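Local coordinates for uncharacterized protein MJ1460 (Methanocaldococcus jannaschii DSM 2661, PDB 2OSO), which is of unknown function but holds a zinc ion in a V4R domain of the vinyl-4-reductase family and forms a two-chain assembly, at residues I28-F33 with N104-W109; S52-G57 with I123-L128; L64-I69 with K73-L78; N89-K94 with E130-Y135. The protein carries 3 engineered substitutions. All coordinates share one frame; numbering follows the deposited sequence.

Contact 1 of 4, residues I28-F33 with N104-W109; sequences IPMPYF and NPPYQW
Behind Pro106 and Tyr107, the loop residues that meet Met30, one amide nitrogen braces loop 104-109: NE2 of Gln108 donates to the backbone O of Pro105 in its carbonyl plane (2.9 Å, 170° at the hydrogen) and also to OD1 of Asn104 at 2.9 Å. Met30, a selenomethionine, is modelled in two conformers, and what follows holds for one of them. Its CG lies over one face of the Tyr107 ring, 3.5 Å from CE1, and its CE is 3.1 Å from Tyr107 OH. Because the chain bends at chi2 (73°), SE turns back beside Pro106, 4.0 Å from CB; SE lies 4.9 Å from the centroid of the Tyr107 ring, an oblique Met-aromatic contact. Next to this pair, Pro31 CG reaches Trp109 CZ2 at 4.1 Å, while Trp109 brings CE2 to the edge of the Tyr107 ring. With a serine here instead of Tyr107, Met30 would probably lose the aromatic surface under CG and be freer to turn. Pro106 O bonds to NE2 of the zinc ligand His117, Phe33 packs on Phe119 of helix 118-132, and Ile28 and Pro29 pair in an antiparallel ladder with a strand of the second subunit.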
# COMPACT_ATOMS: atom_id res chain seq x y z
N ILE A 28 -8.50 0.37 -1.12
CA ILE A 28 -7.68 1.08 -2.11
C ILE A 28 -7.40 0.19 -3.31
O ILE A 28 -7.00 -0.97 -3.13
CB ILE A 28 -6.36 1.58 -1.47
CG1 ILE A 28 -5.73 2.67 -2.31
CG2 ILE A 28 -5.33 0.46 -1.24
CD1 ILE A 28 -4.50 3.30 -1.62
N PRO A 29 -7.66 0.70 -4.53
CA PRO A 29 -7.25 0.00 -5.77
C PRO A 29 -5.74 -0.36 -5.83
O PRO A 29 -4.87 0.51 -5.58
CB PRO A 29 -7.57 1.01 -6.86
CG PRO A 29 -8.60 1.90 -6.30
CD PRO A 29 -8.34 1.98 -4.83
N MSE A 30 -5.46 -1.63 -6.14
CA MSE A 30 -4.10 -2.19 -6.21
C MSE A 30 -3.03 -1.33 -6.92
O MSE A 30 -1.90 -1.26 -6.45
CB MSE A 30 -4.13 -3.60 -6.85
CG MSE A 30 -2.86 -4.43 -6.67
SE MSE A 30 -2.70 -5.08 -4.84
CE MSE A 30 -0.81 -5.50 -4.73
N PRO A 31 -3.37 -0.68 -8.04
CA PRO A 31 -2.35 0.20 -8.69
C PRO A 31 -1.72 1.27 -7.75
O PRO A 31 -0.52 1.58 -7.88
CB PRO A 31 -3.11 0.82 -9.86
CG PRO A 31 -4.19 -0.20 -10.17
CD PRO A 31 -4.64 -0.67 -8.80
N TYR A 32 -2.50 1.78 -6.79
CA TYR A 32 -2.03 2.78 -5.87
C TYR A 32 -1.20 2.20 -4.72
O TYR A 32 -0.29 2.84 -4.20
CB TYR A 32 -3.23 3.55 -5.31
CG TYR A 32 -3.94 4.37 -6.36
CD1 TYR A 32 -3.30 5.44 -7.00
CD2 TYR A 32 -5.28 4.12 -6.69
CE1 TYR A 32 -3.94 6.21 -7.92
CE2 TYR A 32 -5.92 4.90 -7.64
CZ TYR A 32 -5.25 5.92 -8.25
OH TYR A 32 -5.87 6.71 -9.17
N PHE A 33 -1.54 0.98 -4.33
CA PHE A 33 -0.76 0.20 -3.39
C PHE A 33 0.62 -0.06 -4.04
O PHE A 33 1.62 0.17 -3.44
CB PHE A 33 -1.50 -1.10 -3.06
CG PHE A 33 -0.78 -2.00 -2.10
CD1 PHE A 33 0.21 -2.87 -2.53
CD2 PHE A 33 -1.13 -2.03 -0.78
CE1 PHE A 33 0.85 -3.70 -1.65
CE2 PHE A 33 -0.47 -2.89 0.12
CZ PHE A 33 0.52 -3.69 -0.31
N ASN A 104 -7.52 -16.22 -8.48
CA ASN A 104 -8.01 -14.80 -8.43
C ASN A 104 -7.04 -13.82 -7.73
O ASN A 104 -7.44 -13.07 -6.81
CB ASN A 104 -9.42 -14.77 -7.80
CG ASN A 104 -10.20 -13.49 -8.12
OD1 ASN A 104 -10.02 -12.86 -9.17
ND2 ASN A 104 -11.05 -13.09 -7.19
N PRO A 105 -5.76 -13.81 -8.16
CA PRO A 105 -4.72 -12.98 -7.54
C PRO A 105 -4.86 -11.52 -8.03
O PRO A 105 -5.68 -11.24 -8.88
CB PRO A 105 -3.44 -13.59 -8.06
CG PRO A 105 -3.84 -13.98 -9.49
CD PRO A 105 -5.25 -14.50 -9.35
N PRO A 106 -4.10 -10.59 -7.43
CA PRO A 106 -4.09 -9.24 -8.01
C PRO A 106 -3.32 -9.20 -9.34
O PRO A 106 -2.67 -10.18 -9.73
CB PRO A 106 -3.39 -8.38 -6.92
CG PRO A 106 -3.13 -9.25 -5.81
CD PRO A 106 -3.34 -10.66 -6.17
N TYR A 107 -3.42 -8.05 -10.01
CA TYR A 107 -2.66 -7.74 -11.20
C TYR A 107 -2.98 -8.63 -12.38
O TYR A 107 -2.09 -8.93 -13.13
CB TYR A 107 -1.16 -7.86 -10.93
CG TYR A 107 -0.67 -6.92 -9.87
CD1 TYR A 107 -0.86 -5.56 -10.02
CD2 TYR A 107 0.03 -7.38 -8.78
CE1 TYR A 107 -0.41 -4.68 -9.09
CE2 TYR A 107 0.51 -6.51 -7.82
CZ TYR A 107 0.28 -5.14 -8.00
OH TYR A 107 0.70 -4.19 -7.07
N GLN A 108 -4.24 -9.05 -12.53
CA GLN A 108 -4.67 -9.84 -13.71
C GLN A 108 -4.71 -9.04 -15.03
O GLN A 108 -4.75 -9.61 -16.15
CB GLN A 108 -6.01 -10.50 -13.43
CG GLN A 108 -6.01 -11.55 -12.34
CD GLN A 108 -7.42 -11.99 -11.98
OE1 GLN A 108 -8.24 -12.21 -12.86
NE2 GLN A 108 -7.75 -12.02 -10.69
N TRP A 109 -4.73 -7.72 -14.91
CA TRP A 109 -4.58 -6.79 -16.05
C TRP A 109 -3.12 -6.72 -16.54
O TRP A 109 -2.82 -6.03 -17.52
CB TRP A 109 -5.08 -5.39 -15.68
CG TRP A 109 -4.58 -4.87 -14.35
CD1 TRP A 109 -5.20 -4.99 -13.12
CD2 TRP A 109 -3.37 -4.15 -14.10
NE1 TRP A 109 -4.43 -4.42 -12.15
CE2 TRP A 109 -3.30 -3.90 -12.72
CE3 TRP A 109 -2.33 -3.71 -14.92
CZ2 TRP A 109 -2.23 -3.22 -12.16
CZ3 TRP A 109 -1.27 -3.06 -14.35
CH2 TRP A 109 -1.22 -2.82 -13.01

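Contact 2 of 4, residues S52-G57 with I123-L128; sequences SLYEIG and ILAGCL
A close helix-helix approach joins Gly57 on helix 53-64 to Ile123 on helix 118-132, the latter within the V4R domain. Their CA atoms are 4.2 Å apart, a spacing that brings backbone against backbone. The glycine makes this possible: a CB built in ideal geometry on Gly57 would fall 2.9 Å from Ile123 N, which is a clash. At this point the backbones meet through a CA-H...O contact, with Ile123 CA 3.2 Å from Gly57 O and an angle of 143° at the hydrogen. Ile123 then lays its CG1 branch alongside the same peptide, 3.6 Å from Gly57 O. The branch stands beside its own backbone N (chi1 -71°), while CG2 goes the other way, to Phe76.

One turn earlier, Tyr54 spans the wider part of the gap. With CG trans to the backbone N (chi1 -177°), its ring extends across to the other helix, and OH comes within 3.6 Å of Ala125 CB. The approach to that methyl is a van der Waals touch; the hydroxyl takes its hydrogen bond from Val138 N, which ties helix 53-64 to strand 135-142. The start of helix 53-64 is fixed by Ser52 at the N-cap, where OG accepts from Glu55 N at 3.0 Å. Leu53 N bonds to Glu6 of the second subunit. Helix 118-132 also packs on helix 69-79 and the sheet: Leu124 meets Phe76 of helix 69-79 and Phe153 of strand 151-158, and Ala125 rests on Val138 of strand 135-142.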
# COMPACT_ATOMS: atom_id res chain seq x y z
N SER A 52 14.07 -5.89 -1.42
CA SER A 52 13.21 -6.39 -2.53
C SER A 52 11.78 -6.57 -2.08
O SER A 52 11.51 -6.64 -0.91
CB SER A 52 13.75 -7.70 -3.06
OG SER A 52 13.44 -8.73 -2.19
N LEU A 53 10.86 -6.63 -3.03
CA LEU A 53 9.47 -6.93 -2.70
C LEU A 53 9.29 -8.31 -2.00
O LEU A 53 8.42 -8.48 -1.15
CB LEU A 53 8.60 -6.82 -3.95
CG LEU A 53 8.28 -5.34 -4.29
CD1 LEU A 53 7.58 -5.25 -5.58
CD2 LEU A 53 7.39 -4.74 -3.18
N TYR A 54 10.09 -9.29 -2.40
CA TYR A 54 10.11 -10.59 -1.73
C TYR A 54 10.52 -10.45 -0.27
O TYR A 54 9.85 -10.95 0.63
CB TYR A 54 11.08 -11.51 -2.43
CG TYR A 54 11.12 -12.90 -1.86
CD1 TYR A 54 10.20 -13.84 -2.23
CD2 TYR A 54 12.11 -13.28 -0.97
CE1 TYR A 54 10.21 -15.13 -1.70
CE2 TYR A 54 12.13 -14.59 -0.42
CZ TYR A 54 11.18 -15.51 -0.82
OH TYR A 54 11.16 -16.81 -0.29
N GLU A 55 11.60 -9.76 -0.00
CA GLU A 55 12.03 -9.62 1.38
C GLU A 55 11.06 -8.83 2.26
O GLU A 55 10.78 -9.21 3.39
CB GLU A 55 13.43 -9.02 1.42
CG GLU A 55 14.46 -9.97 0.85
CD GLU A 55 15.80 -9.29 0.69
OE1 GLU A 55 16.22 -8.58 1.65
OE2 GLU A 55 16.41 -9.49 -0.40
N ILE A 56 10.47 -7.77 1.71
CA ILE A 56 9.38 -7.09 2.39
C ILE A 56 8.15 -7.97 2.65
O ILE A 56 7.53 -7.90 3.71
CB ILE A 56 8.98 -5.75 1.64
CG1 ILE A 56 10.18 -4.82 1.46
CG2 ILE A 56 7.85 -5.03 2.39
CD1 ILE A 56 10.66 -4.20 2.82
N GLY A 57 7.73 -8.77 1.68
CA GLY A 57 6.69 -9.77 1.87
C GLY A 57 7.02 -10.76 2.98
O GLY A 57 6.16 -11.02 3.84
N ILE A 123 5.44 -13.12 1.27
CA ILE A 123 4.42 -13.24 2.34
C ILE A 123 4.26 -14.72 2.74
O ILE A 123 4.24 -15.07 3.92
CB ILE A 123 3.08 -12.72 1.94
CG1 ILE A 123 3.12 -11.17 1.83
CG2 ILE A 123 2.03 -13.10 3.03
CD1 ILE A 123 1.81 -10.60 1.23
N LEU A 124 4.18 -15.57 1.75
CA LEU A 124 3.96 -17.01 1.95
C LEU A 124 5.12 -17.65 2.69
O LEU A 124 4.92 -18.44 3.60
CB LEU A 124 3.72 -17.71 0.61
CG LEU A 124 2.34 -17.50 0.01
CD1 LEU A 124 2.33 -18.07 -1.41
CD2 LEU A 124 1.22 -18.08 0.87
N ALA A 125 6.35 -17.24 2.37
CA ALA A 125 7.51 -17.74 3.07
C ALA A 125 7.50 -17.35 4.53
O ALA A 125 7.83 -18.16 5.40
CB ALA A 125 8.82 -17.24 2.40
N GLY A 126 7.13 -16.08 4.78
CA GLY A 126 7.11 -15.56 6.11
C GLY A 126 6.03 -16.18 6.96
O GLY A 126 6.26 -16.49 8.15
N CYS A 127 4.83 -16.34 6.39
CA CYS A 127 3.70 -16.96 7.09
C CYS A 127 3.93 -18.43 7.43
O CYS A 127 3.60 -18.88 8.51
CB CYS A 127 2.40 -16.81 6.32
SG CYS A 127 1.77 -15.14 6.25
N LEU A 128 4.50 -19.17 6.49
CA LEU A 128 4.81 -20.59 6.67
C LEU A 128 5.87 -20.82 7.72
O LEU A 128 5.81 -21.82 8.44
CB LEU A 128 5.27 -21.21 5.36
CG LEU A 128 4.13 -21.39 4.35
CD1 LEU A 128 4.74 -21.75 2.96
CD2 LEU A 128 3.14 -22.44 4.81

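Contact 3 of 4, residues L64-I69 with K73-L78; sequences LSPKNI and KKIFKL
The pyrrolidine ring of Pro66, the one ring among the touching side chains, brings CB to 3.9 Å from Ile75 CD1. The contact belongs to a helix-loop-helix connection, in which 64-69 leaves helix 53-64 and folds back along helix 69-79. Ser65 ends the first helix with positive phi (47°), and Asn68, at the N-cap of the second, accepts from Glu71 N through OD1. The first helical turn is closed by Lys73 N donating to Ile69 O at 3.0 Å, with 163° at the hydrogen. Lys73 then runs extended past that carbonyl, its CE 3.7 Å from Ile69 CG2, and NZ goes on to the backbone O of Ile86. With an alanine here in place of Lys73, Ile86 O would probably be left without this donor and Ile69 CG2 without the methylene chain beside it. Pro66 is backed by Cys127 and Ile131 of helix 118-132, and Leu64 by Leu35 of the second subunit. Ile75 fills the bend with both branches: chi1 of -69° sends CG1 and CD1 to Pro66, leaving CG2 to meet Leu64 CD1 at 3.9 Å.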
# COMPACT_ATOMS: atom_id res chain seq x y z
N LEU A 64 2.01 -10.61 10.18
CA LEU A 64 0.65 -11.15 10.11
C LEU A 64 0.54 -12.36 11.03
O LEU A 64 -0.46 -12.54 11.74
CB LEU A 64 0.28 -11.56 8.67
CG LEU A 64 0.09 -10.51 7.59
CD1 LEU A 64 -0.03 -11.22 6.23
CD2 LEU A 64 -1.09 -9.62 7.86
N SER A 65 1.60 -13.16 11.05
CA SER A 65 1.74 -14.26 12.05
C SER A 65 0.48 -15.14 12.24
O SER A 65 -0.05 -15.29 13.33
CB SER A 65 2.22 -13.70 13.40
OG SER A 65 2.86 -14.71 14.15
N PRO A 66 0.01 -15.78 11.16
CA PRO A 66 -1.13 -16.70 11.20
C PRO A 66 -0.71 -17.94 12.00
O PRO A 66 0.44 -18.36 11.94
CB PRO A 66 -1.37 -17.06 9.71
CG PRO A 66 -0.07 -16.80 9.06
CD PRO A 66 0.60 -15.70 9.83
N LYS A 67 -1.63 -18.50 12.77
CA LYS A 67 -1.32 -19.65 13.62
C LYS A 67 -1.43 -20.98 12.87
O LYS A 67 -0.95 -22.03 13.34
CB LYS A 67 -2.20 -19.62 14.85
CG LYS A 67 -1.93 -18.39 15.76
N ASN A 68 -2.07 -20.96 11.71
CA ASN A 68 -2.29 -22.20 10.98
C ASN A 68 -2.65 -21.91 9.54
O ASN A 68 -2.74 -20.74 9.13
CB ASN A 68 -3.33 -23.11 11.71
CG ASN A 68 -4.69 -22.45 11.93
OD1 ASN A 68 -5.27 -21.85 11.03
ND2 ASN A 68 -5.26 -22.64 13.15
N ILE A 69 -2.75 -22.96 8.75
CA ILE A 69 -3.06 -22.82 7.34
C ILE A 69 -4.45 -22.22 7.17
O ILE A 69 -4.65 -21.40 6.30
CB ILE A 69 -2.94 -24.17 6.60
CG1 ILE A 69 -1.49 -24.67 6.59
CG2 ILE A 69 -3.48 -24.10 5.18
CD1 ILE A 69 -0.48 -23.79 6.05
N LYS A 73 -5.21 -18.81 4.89
CA LYS A 73 -6.20 -18.75 3.82
C LYS A 73 -7.16 -17.57 4.03
O LYS A 73 -7.54 -16.87 3.05
CB LYS A 73 -6.96 -20.07 3.71
CG LYS A 73 -6.10 -21.28 3.23
CD LYS A 73 -6.92 -22.58 3.24
CE LYS A 73 -6.16 -23.75 2.62
NZ LYS A 73 -6.78 -25.12 2.85
N LYS A 74 -7.57 -17.37 5.29
CA LYS A 74 -8.48 -16.30 5.65
C LYS A 74 -7.88 -14.91 5.42
O LYS A 74 -8.54 -14.04 4.89
CB LYS A 74 -8.90 -16.43 7.10
CG LYS A 74 -10.14 -15.62 7.44
CD LYS A 74 -10.25 -15.48 8.95
CE LYS A 74 -11.72 -15.50 9.45
N ILE A 75 -6.66 -14.71 5.87
CA ILE A 75 -5.93 -13.45 5.62
C ILE A 75 -5.88 -13.12 4.13
O ILE A 75 -6.07 -11.97 3.75
CB ILE A 75 -4.50 -13.51 6.16
CG1 ILE A 75 -4.53 -13.52 7.69
CG2 ILE A 75 -3.69 -12.31 5.62
CD1 ILE A 75 -3.23 -13.93 8.38
N PHE A 76 -5.64 -14.10 3.27
CA PHE A 76 -5.62 -13.82 1.82
C PHE A 76 -7.00 -13.36 1.29
O PHE A 76 -7.07 -12.45 0.46
CB PHE A 76 -5.05 -14.98 1.02
CG PHE A 76 -3.56 -14.88 0.79
CD1 PHE A 76 -2.69 -14.86 1.86
CD2 PHE A 76 -3.04 -14.80 -0.48
CE1 PHE A 76 -1.34 -14.70 1.70
CE2 PHE A 76 -1.68 -14.65 -0.67
CZ PHE A 76 -0.83 -14.63 0.41
N LYS A 77 -8.08 -13.93 1.80
CA LYS A 77 -9.41 -13.43 1.42
C LYS A 77 -9.67 -12.01 1.94
O LYS A 77 -10.26 -11.20 1.24
CB LYS A 77 -10.53 -14.35 1.90
CG LYS A 77 -10.60 -15.68 1.19
CD LYS A 77 -10.93 -15.55 -0.30
CE LYS A 77 -12.30 -14.89 -0.55
NZ LYS A 77 -12.87 -15.15 -1.95
N LEU A 78 -9.29 -11.75 3.19
CA LEU A 78 -9.44 -10.41 3.78
C LEU A 78 -8.65 -9.33 3.05
O LEU A 78 -9.12 -8.19 2.89
CB LEU A 78 -9.03 -10.44 5.24
CG LEU A 78 -9.95 -11.17 6.18
CD1 LEU A 78 -9.35 -11.19 7.59
CD2 LEU A 78 -11.36 -10.55 6.16

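Contact 4 of 4, residues N89-K94 with E130-Y135; sequences NKILLK and EIFYYY. Engineered in segment 130-135: Tyr133 (natural residue Lys), Tyr134 (natural residue Lys), Tyr135 (natural residue Lys).
Phe132 carries this small apolar contact, in which the C-terminal end of helix 118-132 meets helix 88-93 through side chains alone. Its ring touches two neighbouring residues there: CZ is 4.1 Å from Ile91 CG2, and CE1 is 4.1 Å from Leu92 CD2. The ring gets there with CG beside the backbone N, opposite the carbonyl carbon (chi1 -66°). Both methyls come in obliquely, and the Leu92 side chain runs at about a right angle to that of Phe132. The backbones stay well apart, with the CA atoms of Leu92 and Phe132 separated by 10.0 Å, and the two segments bury 102 Å² in all. No hydrogen bond crosses between them.

The next shell packs against the ring. Ile131 CG2 sits 3.5 Å above the ring plane, over its centre, while Ile69 of helix 69-79 touches both Ile131 and Phe132. On the other side of the contact, Ile91 leans on Ile86. A glycerol, probably from the crystallisation liquor, lies next to Phe132, and Ile91 O has a weak hydrogen bond to glycerol.

Just past Phe132 come three engineered tyrosines, Tyr133, Tyr134 and Tyr135, each a lysine in the natural sequence. The Tyr134 ring turns one face to Phe132 O, which stands 3.8 Å above its plane, offset toward the rim.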
# COMPACT_ATOMS: atom_id res chain seq x y z
N ASN A 89 -3.08 -31.38 5.31
CA ASN A 89 -2.83 -32.77 5.70
C ASN A 89 -1.74 -33.44 4.84
O ASN A 89 -0.95 -34.25 5.33
CB ASN A 89 -4.15 -33.54 5.72
CG ASN A 89 -4.96 -33.28 7.00
OD1 ASN A 89 -4.54 -32.50 7.88
ND2 ASN A 89 -6.12 -33.95 7.13
N LYS A 90 -1.63 -33.04 3.58
CA LYS A 90 -0.55 -33.54 2.73
C LYS A 90 0.81 -32.93 3.08
O LYS A 90 1.84 -33.61 3.03
CB LYS A 90 -0.91 -33.30 1.27
CG LYS A 90 0.09 -33.83 0.24
CD LYS A 90 -0.48 -33.59 -1.17
CE LYS A 90 0.37 -34.15 -2.28
NZ LYS A 90 -0.42 -34.32 -3.51
N ILE A 91 0.85 -31.64 3.41
CA ILE A 91 2.09 -30.99 3.89
C ILE A 91 2.63 -31.71 5.12
O ILE A 91 3.83 -32.01 5.24
CB ILE A 91 1.85 -29.46 4.21
CG1 ILE A 91 1.87 -28.66 2.93
CG2 ILE A 91 2.93 -28.89 5.14
CD1 ILE A 91 1.34 -27.21 3.11
N LEU A 92 1.73 -32.02 6.03
CA LEU A 92 2.08 -32.79 7.22
C LEU A 92 2.60 -34.20 6.91
O LEU A 92 3.56 -34.65 7.54
CB LEU A 92 0.87 -32.85 8.16
CG LEU A 92 0.49 -31.48 8.74
CD1 LEU A 92 -0.79 -31.60 9.60
CD2 LEU A 92 1.65 -30.80 9.54
N LEU A 93 2.03 -34.86 5.90
CA LEU A 93 2.36 -36.26 5.62
C LEU A 93 3.59 -36.42 4.72
O LEU A 93 4.29 -37.42 4.80
CB LEU A 93 1.18 -36.99 4.95
CG LEU A 93 -0.10 -37.30 5.75
CD1 LEU A 93 -1.17 -37.89 4.84
CD2 LEU A 93 0.17 -38.29 6.83
N LYS A 94 3.83 -35.45 3.84
CA LYS A 94 4.84 -35.59 2.81
C LYS A 94 6.10 -34.84 3.16
O LYS A 94 6.08 -33.92 3.95
CB LYS A 94 4.27 -35.09 1.47
CG LYS A 94 3.22 -36.03 0.90
CD LYS A 94 2.84 -35.74 -0.54
CE LYS A 94 3.80 -36.38 -1.60
NZ LYS A 94 3.50 -35.92 -3.00
N GLU A 130 6.20 -18.69 10.41
CA GLU A 130 5.41 -18.45 11.62
C GLU A 130 4.58 -19.71 12.03
O GLU A 130 4.45 -20.02 13.22
CB GLU A 130 4.51 -17.22 11.44
CG GLU A 130 5.20 -15.86 11.50
CD GLU A 130 6.07 -15.64 12.73
OE1 GLU A 130 5.55 -15.56 13.88
OE2 GLU A 130 7.31 -15.56 12.57
N ILE A 131 4.02 -20.41 11.06
CA ILE A 131 3.20 -21.57 11.31
C ILE A 131 4.02 -22.80 11.67
O ILE A 131 3.70 -23.46 12.59
CB ILE A 131 2.28 -21.91 10.09
CG1 ILE A 131 1.20 -20.85 9.91
CG2 ILE A 131 1.62 -23.28 10.30
CD1 ILE A 131 0.65 -20.74 8.47
N PHE A 132 5.08 -23.09 10.92
CA PHE A 132 5.81 -24.35 11.02
C PHE A 132 7.26 -24.25 11.60
O PHE A 132 7.93 -25.28 11.75
CB PHE A 132 5.87 -25.00 9.63
CG PHE A 132 4.50 -25.45 9.09
CD1 PHE A 132 3.71 -26.36 9.83
CD2 PHE A 132 4.01 -24.97 7.90
CE1 PHE A 132 2.47 -26.78 9.36
CE2 PHE A 132 2.77 -25.36 7.42
CZ PHE A 132 2.00 -26.30 8.13
N TYR A 133 7.75 -23.05 11.84
CA TYR A 133 9.03 -22.81 12.50
C TYR A 133 10.22 -22.79 11.56
O TYR A 133 11.13 -21.95 11.73
CB TYR A 133 9.30 -23.78 13.67
CG TYR A 133 10.53 -23.41 14.47
CD1 TYR A 133 10.48 -22.36 15.38
CD2 TYR A 133 11.73 -24.10 14.33
CE1 TYR A 133 11.58 -21.98 16.10
CE2 TYR A 133 12.86 -23.72 15.06
CZ TYR A 133 12.78 -22.66 15.95
OH TYR A 133 13.86 -22.25 16.73
N TYR A 134 10.23 -23.72 10.61
CA TYR A 134 11.33 -23.82 9.63
C TYR A 134 11.47 -22.56 8.79
O TYR A 134 10.50 -21.81 8.63
CB TYR A 134 11.12 -25.00 8.68
CG TYR A 134 10.88 -26.32 9.37
CD1 TYR A 134 11.74 -26.77 10.35
CD2 TYR A 134 9.79 -27.11 9.03
CE1 TYR A 134 11.54 -27.99 11.00
CE2 TYR A 134 9.57 -28.32 9.66
CZ TYR A 134 10.45 -28.77 10.64
OH TYR A 134 10.24 -29.97 11.27
N TYR A 135 12.69 -22.31 8.29
CA TYR A 135 12.94 -21.31 7.26
C TYR A 135 12.43 -21.90 5.97
O TYR A 135 12.73 -23.06 5.67
CB TYR A 135 14.43 -21.03 7.03
CG TYR A 135 15.15 -20.43 8.21
CD1 TYR A 135 14.67 -19.27 8.83
CD2 TYR A 135 16.33 -20.99 8.68
CE1 TYR A 135 15.33 -18.70 9.92
CE2 TYR A 135 17.00 -20.42 9.79
CZ TYR A 135 16.49 -19.27 10.38
OH TYR A 135 17.17 -18.70 11.46

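In the fold
From the N terminus, contacts 1 and 2 open first, on helices 30-44 and 53-64. Contact 3 both opens and closes next, a short turn contained within the spans of contacts 1 and 2. Contact 4 then opens on helix 88-93. The closures follow in the order contact 1 (104-109), contact 2 (123-128) and contact 4 (130-135), so each of these three crosses the other two. Contacts 2 and 4 share helix 118-132, and contact 3 touches both, through Ile69 to Leu128 and Ser65 to Glu130. Contact 1 touches none of the others and lies farthest from contact 4, about 18 Å at nearest atoms, on the opposite side of the chain's centre. Contacts 1, 2 and 3 also touch the second subunit.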